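Local coordinates for bumblebee peptidoglycan recognition protein SA (Bombus, PDB 5XZ4) that probably recognises bacterial peptidoglycan, with a preference for the Dap type over the Lys type, as part of insect innate immunity, at residues 14-19 and 56-61; 161-164 and 168-171. All coordinates share one frame; numbering follows the deposited sequence.

Contact 1 (14-19 and 56-61)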
ATOM      1  N   SER A  14      14.490   2.647  -5.334  1.00 10.41           N
ATOM      2  CA  SER A  14      15.902   2.278  -5.569  1.00 11.88           C
ATOM      3  C   SER A  14      16.688   2.151  -4.258  1.00 11.21           C
ATOM      4  O   SER A  14      17.815   1.653  -4.245  1.00 12.39           O
ATOM      5  CB  SER A  14      16.574   3.270  -6.514  1.00 15.03           C
ATOM      6  OG  SER A  14      16.669   4.564  -5.923  1.00 20.95           O
ATOM      7  N   GLU A  15      16.106   2.595  -3.151  1.00 10.79           N
ATOM      8  CA  GLU A  15      16.749   2.449  -1.853  1.00 11.06           C
ATOM      9  C   GLU A  15      16.565   1.051  -1.259  1.00 10.87           C
ATOM     10  O   GLU A  15      17.284   0.672  -0.325  1.00 11.54           O
ATOM     11  CB  GLU A  15      16.237   3.497  -0.864  1.00 12.23           C
ATOM     12  CG  GLU A  15      16.315   4.958  -1.330  1.00 15.07           C
ATOM     13  CD  GLU A  15      15.920   5.943  -0.245  1.00 18.33           C
ATOM     14  OE1 GLU A  15      15.059   6.811  -0.512  1.00 19.85           O
ATOM     15  OE2 GLU A  15      16.464   5.850   0.874  1.00 20.59           O
ATOM     16  N   TRP A  16      15.591   0.284  -1.775  1.00  9.37           N
ATOM     17  CA  TRP A  16      15.366  -1.082  -1.278  1.00  8.87           C
ATOM     18  C   TRP A  16      15.570  -2.209  -2.287  1.00  8.51           C
ATOM     19  O   TRP A  16      15.602  -3.364  -1.880  1.00  8.65           O
ATOM     20  CB  TRP A  16      14.016  -1.224  -0.520  1.00  8.84           C
ATOM     21  CG  TRP A  16      12.773  -0.930  -1.319  1.00  8.17           C
ATOM     22  CD1 TRP A  16      12.041   0.246  -1.310  1.00  8.21           C
ATOM     23  CD2 TRP A  16      12.075  -1.830  -2.194  1.00  8.04           C
ATOM     24  NE1 TRP A  16      10.944   0.118  -2.124  1.00  8.44           N
ATOM     25  CE2 TRP A  16      10.936  -1.134  -2.693  1.00  7.93           C
ATOM     26  CE3 TRP A  16      12.284  -3.168  -2.610  1.00  8.45           C
ATOM     27  CZ2 TRP A  16      10.036  -1.713  -3.601  1.00  8.67           C
ATOM     28  CZ3 TRP A  16      11.371  -3.759  -3.507  1.00  8.75           C
ATOM     29  CH2 TRP A  16      10.263  -3.016  -4.010  1.00  8.48           C
ATOM     30  N   THR A  17      15.714  -1.877  -3.565  1.00  7.84           N
ATOM     31  CA  THR A  17      16.001  -2.882  -4.610  1.00  8.13           C
ATOM     32  C   THR A  17      16.917  -2.341  -5.683  1.00  9.13           C
ATOM     33  O   THR A  17      16.901  -1.123  -5.984  1.00  9.71           O
ATOM     34  CB  THR A  17      14.713  -3.477  -5.247  1.00  8.14           C
ATOM     35  OG1 THR A  17      15.051  -4.523  -6.163  1.00  8.68           O
ATOM     36  CG2 THR A  17      13.933  -2.427  -6.025  1.00  8.99           C
ATOM     37  N   ASP A  18      17.705  -3.247  -6.263  1.00  9.28           N
ATOM     38  CA  ASP A  18      18.521  -2.963  -7.447  1.00  9.47           C
ATOM     39  C   ASP A  18      17.920  -3.425  -8.766  1.00  9.45           C
ATOM     40  O   ASP A  18      18.533  -3.226  -9.820  1.00 10.87           O
ATOM     41  CB  ASP A  18      19.937  -3.544  -7.285  1.00 10.53           C
ATOM     42  CG  ASP A  18      20.688  -2.901  -6.133  1.00 11.56           C
ATOM     43  OD1 ASP A  18      20.286  -1.839  -5.585  1.00 13.17           O
ATOM     44  OD2 ASP A  18      21.692  -3.481  -5.697  1.00 11.63           O
ATOM     45  N   VAL A  19      16.740  -4.061  -8.722  1.00  8.98           N
ATOM     46  CA  VAL A  19      16.120  -4.585  -9.935  1.00  9.55           C
ATOM     47  C   VAL A  19      15.142  -3.559 -10.493  1.00  9.47           C
ATOM     48  O   VAL A  19      14.182  -3.198  -9.825  1.00  9.75           O
ATOM     49  CB  VAL A  19      15.399  -5.934  -9.672  1.00  9.23           C
ATOM     50  CG1 VAL A  19      14.696  -6.457 -10.928  1.00 11.16           C
ATOM     51  CG2 VAL A  19      16.379  -6.959  -9.092  1.00 10.53           C
ATOM     52  N   ASN A  56      11.782  -9.215  -1.401  1.00  8.04           N
ATOM     53  CA  ASN A  56      11.227 -10.546  -1.663  1.00  8.05           C
ATOM     54  C   ASN A  56       9.793 -10.595  -2.196  1.00  7.82           C
ATOM     55  O   ASN A  56       9.484 -11.457  -3.025  1.00  8.66           O
ATOM     56  CB  ASN A  56      11.482 -11.419  -0.470  1.00  9.32           C
ATOM     57  CG  ASN A  56      12.934 -11.890  -0.460  1.00 10.28           C
ATOM     58  OD1 ASN A  56      13.274 -12.868  -1.137  1.00 12.48           O
ATOM     59  ND2 ASN A  56      13.811 -11.099   0.154  1.00 10.95           N
ATOM     60  N   ILE A  57       8.966  -9.615  -1.818  1.00  7.57           N
ATOM     61  CA  ILE A  57       7.658  -9.503  -2.460  1.00  7.09           C
ATOM     62  C   ILE A  57       7.823  -9.082  -3.929  1.00  6.46           C
ATOM     63  O   ILE A  57       7.200  -9.675  -4.828  1.00  7.53           O
ATOM     64  CB  ILE A  57       6.754  -8.504  -1.702  1.00  6.81           C
ATOM     65  CG1 ILE A  57       6.497  -9.012  -0.273  1.00  7.33           C
ATOM     66  CG2 ILE A  57       5.436  -8.323  -2.459  1.00  7.21           C
ATOM     67  CD1 ILE A  57       5.961  -7.965   0.706  1.00  8.20           C
ATOM     68  N   ARG A  58       8.694  -8.082  -4.168  1.00  6.04           N
ATOM     69  CA  ARG A  58       8.994  -7.674  -5.541  1.00  6.15           C
ATOM     70  C   ARG A  58       9.485  -8.874  -6.395  1.00  6.64           C
ATOM     71  O   ARG A  58       9.038  -9.084  -7.528  1.00  6.85           O
ATOM     72  CB  ARG A  58      10.066  -6.563  -5.579  1.00  6.45           C
ATOM     73  CG  ARG A  58      10.402  -6.075  -6.980  1.00  6.17           C
ATOM     74  CD  ARG A  58      11.879  -5.719  -7.114  1.00  6.69           C
ATOM     75  NE  ARG A  58      12.801  -6.825  -6.796  1.00  7.09           N
ATOM     76  CZ  ARG A  58      13.044  -7.877  -7.580  1.00  7.17           C
ATOM     77  NH1 ARG A  58      13.939  -8.797  -7.163  1.00  7.86           N
ATOM     78  NH2 ARG A  58      12.453  -8.023  -8.767  1.00  8.02           N
ATOM     79  N   SER A  59      10.448  -9.633  -5.851  1.00  6.69           N
ATOM     80  CA  SER A  59      11.012 -10.784  -6.564  1.00  7.31           C
ATOM     81  C   SER A  59       9.877 -11.770  -6.943  1.00  7.00           C
ATOM     82  O   SER A  59       9.824 -12.245  -8.090  1.00  7.56           O
ATOM     83  CB  SER A  59      12.027 -11.446  -5.649  1.00  8.17           C
ATOM     84  OG  SER A  59      12.605 -12.590  -6.281  1.00  8.92           O
ATOM     85  N   TYR A  60       8.995 -12.070  -5.991  1.00  7.14           N
ATOM     86  CA  TYR A  60       7.897 -13.004  -6.251  1.00  7.33           C
ATOM     87  C   TYR A  60       6.914 -12.457  -7.316  1.00  7.23           C
ATOM     88  O   TYR A  60       6.537 -13.142  -8.267  1.00  7.78           O
ATOM     89  CB  TYR A  60       7.223 -13.370  -4.926  1.00  8.04           C
ATOM     90  CG  TYR A  60       6.136 -14.417  -5.092  1.00  7.93           C
ATOM     91  CD1 TYR A  60       6.446 -15.771  -5.362  1.00  8.35           C
ATOM     92  CD2 TYR A  60       4.785 -14.045  -4.988  1.00  8.24           C
ATOM     93  CE1 TYR A  60       5.427 -16.699  -5.547  1.00  8.72           C
ATOM     94  CE2 TYR A  60       3.779 -14.992  -5.149  1.00  8.86           C
ATOM     95  CZ  TYR A  60       4.097 -16.311  -5.423  1.00  8.67           C
ATOM     96  OH  TYR A  60       3.098 -17.248  -5.601  1.00 10.42           O
ATOM     97  N   HIS A  61       6.573 -11.185  -7.169  1.00  7.11           N
ATOM     98  CA  HIS A  61       5.650 -10.572  -8.127  1.00  7.19           C
ATOM     99  C   HIS A  61       6.205 -10.530  -9.547  1.00  7.50           C
ATOM    100  O   HIS A  61       5.487 -10.822 -10.514  1.00  8.78           O
ATOM    101  CB  HIS A  61       5.249  -9.158  -7.656  1.00  7.32           C
ATOM    102  CG  HIS A  61       4.311  -9.150  -6.488  1.00  7.15           C
ATOM    103  ND1 HIS A  61       3.743  -7.993  -5.979  1.00  7.62           N
ATOM    104  CD2 HIS A  61       3.784 -10.176  -5.767  1.00  7.49           C
ATOM    105  CE1 HIS A  61       2.960  -8.307  -4.965  1.00  7.37           C
ATOM    106  NE2 HIS A  61       2.957  -9.627  -4.816  1.00  7.85           N
TER
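The first side-chain bond of Arg58 points to 14-19, and CG lies opposite the backbone N (chi1 -179°), which carries the chain out across the gap; bends at chi2 and chi3 then bring one face of its guanidinium against Val19, while Trp16, with CG between its own N and carbonyl carbon (chi1 61°), presents the edge of its six-membered ring to CB of the same arginine. The contact is therefore one bent side chain met at three levels. At the root, Arg58 CB sits at the edge of the indole, in its plane, 3.7 Å from Trp16 CZ3. Midway, Thr17 crosses the chain at about a right angle, its OG1 3.5 Å from Arg58 CD. The same OG1 lies 3.3 Å from Arg58 NE, but the angle is too poor for a hydrogen bond. At the end, Val19 CB rests 3.6 Å above the guanidinium plane, over its centre. The valine methyls diverge, CG2 toward Arg58 NH1 and CG1 to 3.5 Å from Arg58 NH2.

Thr17 OG1 accepts from Val19 N at 3.1 Å and 171°, an ST turn that probably helps to set where Val19 stands. Glu55 serves both sides: OE1 bonds Thr17 OG1 and OE2 makes a salt bridge with Arg58 NH1, which probably offsets the charge of this buried arginine.

The contact thus seats the short helix 13-16 and the loop after it on helix 47-64, where Ile51 and Ala54 also touch Trp16, whose NE1 bonds Glu84 O on strand 82-84, an outermost strand of the central sheet.

Contact 2 (161-164 and 168-171)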
ATOM      1  N   LYS A 161     -11.047  -3.439  10.692  1.00 16.59           N
ATOM      2  CA  LYS A 161     -11.662  -2.710  11.813  1.00 16.85           C
ATOM      3  C   LYS A 161     -10.882  -1.428  12.143  1.00 14.68           C
ATOM      4  O   LYS A 161     -11.478  -0.369  12.353  1.00 16.58           O
ATOM      5  CB  LYS A 161     -11.806  -3.616  13.053  1.00 20.48           C
ATOM      6  CG  LYS A 161     -12.863  -4.702  12.899  1.00 26.57           C
ATOM      7  CD  LYS A 161     -13.044  -5.564  14.145  1.00 30.03           C
ATOM      8  CE  LYS A 161     -14.184  -6.570  13.981  1.00 32.85           C
ATOM      9  NZ  LYS A 161     -13.872  -7.667  13.014  1.00 35.90           N
ATOM     10  N   GLN A 162      -9.546  -1.502  12.148  1.00 13.93           N
ATOM     11  CA  GLN A 162      -8.721  -0.361  12.524  1.00 13.61           C
ATOM     12  C   GLN A 162      -8.875   0.848  11.574  1.00 13.11           C
ATOM     13  O   GLN A 162      -8.913   1.989  12.016  1.00 13.62           O
ATOM     14  CB  GLN A 162      -7.239  -0.779  12.631  1.00 14.21           C
ATOM     15  CG  GLN A 162      -6.943  -1.748  13.782  1.00 15.80           C
ATOM     16  CD  GLN A 162      -5.503  -2.260  13.741  1.00 16.19           C
ATOM     17  OE1 GLN A 162      -5.156  -3.109  12.923  1.00 17.05           O
ATOM     18  NE2 GLN A 162      -4.679  -1.751  14.631  1.00 18.13           N
ATOM     19  N   ILE A 163      -8.956   0.609  10.266  1.00 12.51           N
ATOM     20  CA  ILE A 163      -9.074   1.720   9.315  1.00 11.86           C
ATOM     21  C   ILE A 163     -10.419   2.468   9.389  1.00 12.14           C
ATOM     22  O   ILE A 163     -10.499   3.609   8.924  1.00 11.58           O
ATOM     23  CB  ILE A 163      -8.739   1.328   7.853  1.00 11.21           C
ATOM     24  CG1 ILE A 163      -9.770   0.354   7.275  1.00 12.03           C
ATOM     25  CG2 ILE A 163      -7.320   0.778   7.750  1.00 12.01           C
ATOM     26  CD1 ILE A 163      -9.561   0.039   5.805  1.00 13.47           C
ATOM     27  N   LYS A 164     -11.444   1.855   9.993  1.00 12.60           N
ATOM     28  CA  LYS A 164     -12.740   2.524  10.208  1.00 12.78           C
ATOM     29  C   LYS A 164     -12.642   3.755  11.138  1.00 12.49           C
ATOM     30  O   LYS A 164     -13.572   4.576  11.177  1.00 14.63           O
ATOM     31  CB  LYS A 164     -13.808   1.529  10.698  1.00 13.50           C
ATOM     32  CG  LYS A 164     -14.056   0.391   9.719  1.00 15.28           C
ATOM     33  CD  LYS A 164     -15.125  -0.569  10.205  1.00 18.33           C
ATOM     34  CE  LYS A 164     -15.316  -1.667   9.175  1.00 21.66           C
ATOM     35  NZ  LYS A 164     -16.453  -2.567   9.498  1.00 26.99           N
ATOM     36  N   GLU A 168     -11.720   9.324   6.441  1.00 12.12           N
ATOM     37  CA  GLU A 168     -11.664   9.058   5.001  1.00 12.57           C
ATOM     38  C   GLU A 168     -12.217   7.688   4.627  1.00 11.86           C
ATOM     39  O   GLU A 168     -12.513   7.448   3.456  1.00 11.90           O
ATOM     40  CB  GLU A 168     -10.233   9.210   4.454  1.00 12.26           C
ATOM     41  CG  GLU A 168      -9.615  10.589   4.691  1.00 13.87           C
ATOM     42  CD  GLU A 168      -8.838  10.703   5.990  1.00 14.28           C
ATOM     43  OE1 GLU A 168      -8.975   9.877   6.902  1.00 13.91           O
ATOM     44  OE2 GLU A 168      -8.066  11.673   6.134  1.00 20.27           O
ATOM     45  N   TRP A 169     -12.309   6.782   5.603  1.00 11.26           N
ATOM     46  CA  TRP A 169     -12.861   5.431   5.323  1.00 11.92           C
ATOM     47  C   TRP A 169     -14.342   5.525   4.952  1.00 13.66           C
ATOM     48  O   TRP A 169     -15.088   6.251   5.607  1.00 13.73           O
ATOM     49  CB  TRP A 169     -12.663   4.490   6.521  1.00 12.66           C
ATOM     50  CG  TRP A 169     -13.260   3.126   6.238  1.00 12.33           C
ATOM     51  CD1 TRP A 169     -12.739   2.153   5.416  1.00 12.86           C
ATOM     52  CD2 TRP A 169     -14.542   2.649   6.677  1.00 13.46           C
ATOM     53  NE1 TRP A 169     -13.615   1.086   5.356  1.00 12.96           N
ATOM     54  CE2 TRP A 169     -14.720   1.360   6.120  1.00 13.74           C
ATOM     55  CE3 TRP A 169     -15.535   3.170   7.523  1.00 14.79           C
ATOM     56  CZ2 TRP A 169     -15.864   0.580   6.362  1.00 16.23           C
ATOM     57  CZ3 TRP A 169     -16.689   2.392   7.763  1.00 16.13           C
ATOM     58  CH2 TRP A 169     -16.833   1.106   7.193  1.00 17.42           C
ATOM     59  N   VAL A 170     -14.756   4.796   3.918  1.00 12.91           N
ATOM     60  CA  VAL A 170     -16.163   4.761   3.489  1.00 15.77           C
ATOM     61  C   VAL A 170     -16.718   3.327   3.516  1.00 16.87           C
ATOM     62  O   VAL A 170     -16.048   2.381   3.097  1.00 16.32           O
ATOM     63  CB  VAL A 170     -16.381   5.440   2.113  1.00 17.32           C
ATOM     64  CG1 VAL A 170     -16.036   6.929   2.179  1.00 21.75           C
ATOM     65  CG2 VAL A 170     -15.631   4.762   0.987  1.00 19.45           C
ATOM     66  N   PRO A 171     -17.941   3.159   4.022  1.00 18.92           N
ATOM     67  CA  PRO A 171     -18.570   1.833   4.029  1.00 20.78           C
ATOM     68  C   PRO A 171     -18.954   1.297   2.645  1.00 23.37           C
ATOM     69  O   PRO A 171     -19.048   0.070   2.479  1.00 27.00           O
ATOM     70  CB  PRO A 171     -19.810   2.040   4.906  1.00 21.58           C
ATOM     71  CG  PRO A 171     -20.078   3.503   4.873  1.00 23.50           C
ATOM     72  CD  PRO A 171     -18.746   4.170   4.740  1.00 20.82           C
TER
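The Lys164 chain runs alongside the Trp169 indole, in the same direction and over one of its faces. Trp169 CG lies opposite the backbone N (chi1 179°), which extends the indole across to the lysine. The alignment is close: Lys164 CG stands 3.5 Å from the centroid of the six-membered ring of Trp169 and only 1° off the ring normal, a CH-pi contact. Farther out, Lys164 CE comes within 3.6 Å of Trp169 CZ2, so the methylene chain follows the ring to its outer rim. The Ile163 side chain runs roughly perpendicular to that of Trp169, and its CD1 meets Trp169 CD1 obliquely at 3.8 Å.

This is the C-terminal end of an amidase-like fold, where the tail after helix 157-163 turns back on it. Backbone bonds of Glu168 and Val170 with Val143 hold that tail beside strand 141-145, and Trp169 NE1 hydrogen-bonds Gln148 OE1. With an alanine here, the Lys164 chain would probably lose the surface it lies on, a gap would open beside Ile163, and Gln148 OE1 would be left without its indole donor. At the bend, Ile163 O lies 3.4 Å from Trp169 CB, and on the indole face opposite Lys164 sits Pro171 N, 3.8 Å above the plane.

From the N terminus, contact 1 comes first: residues 14-19 meet 56-61 across an intervening span of 36 residues that includes strand 31-38 and the first part of helix 47-64. This long loop closes before contact 2 begins, so the two are in series, neither nested nor crossed. The chain then passes through the remaining sheet strands and helix 118-134 before 161-164 and 168-171 close a far shorter loop, with three residues between them. Contact 1 ties the N-terminal segment to helix 47-64; contact 2 folds the C-terminal tail onto helix 157-163. They lie on opposite sides of the chain's centre, with centres 30 Å apart and nearest atoms about 17 Å apart.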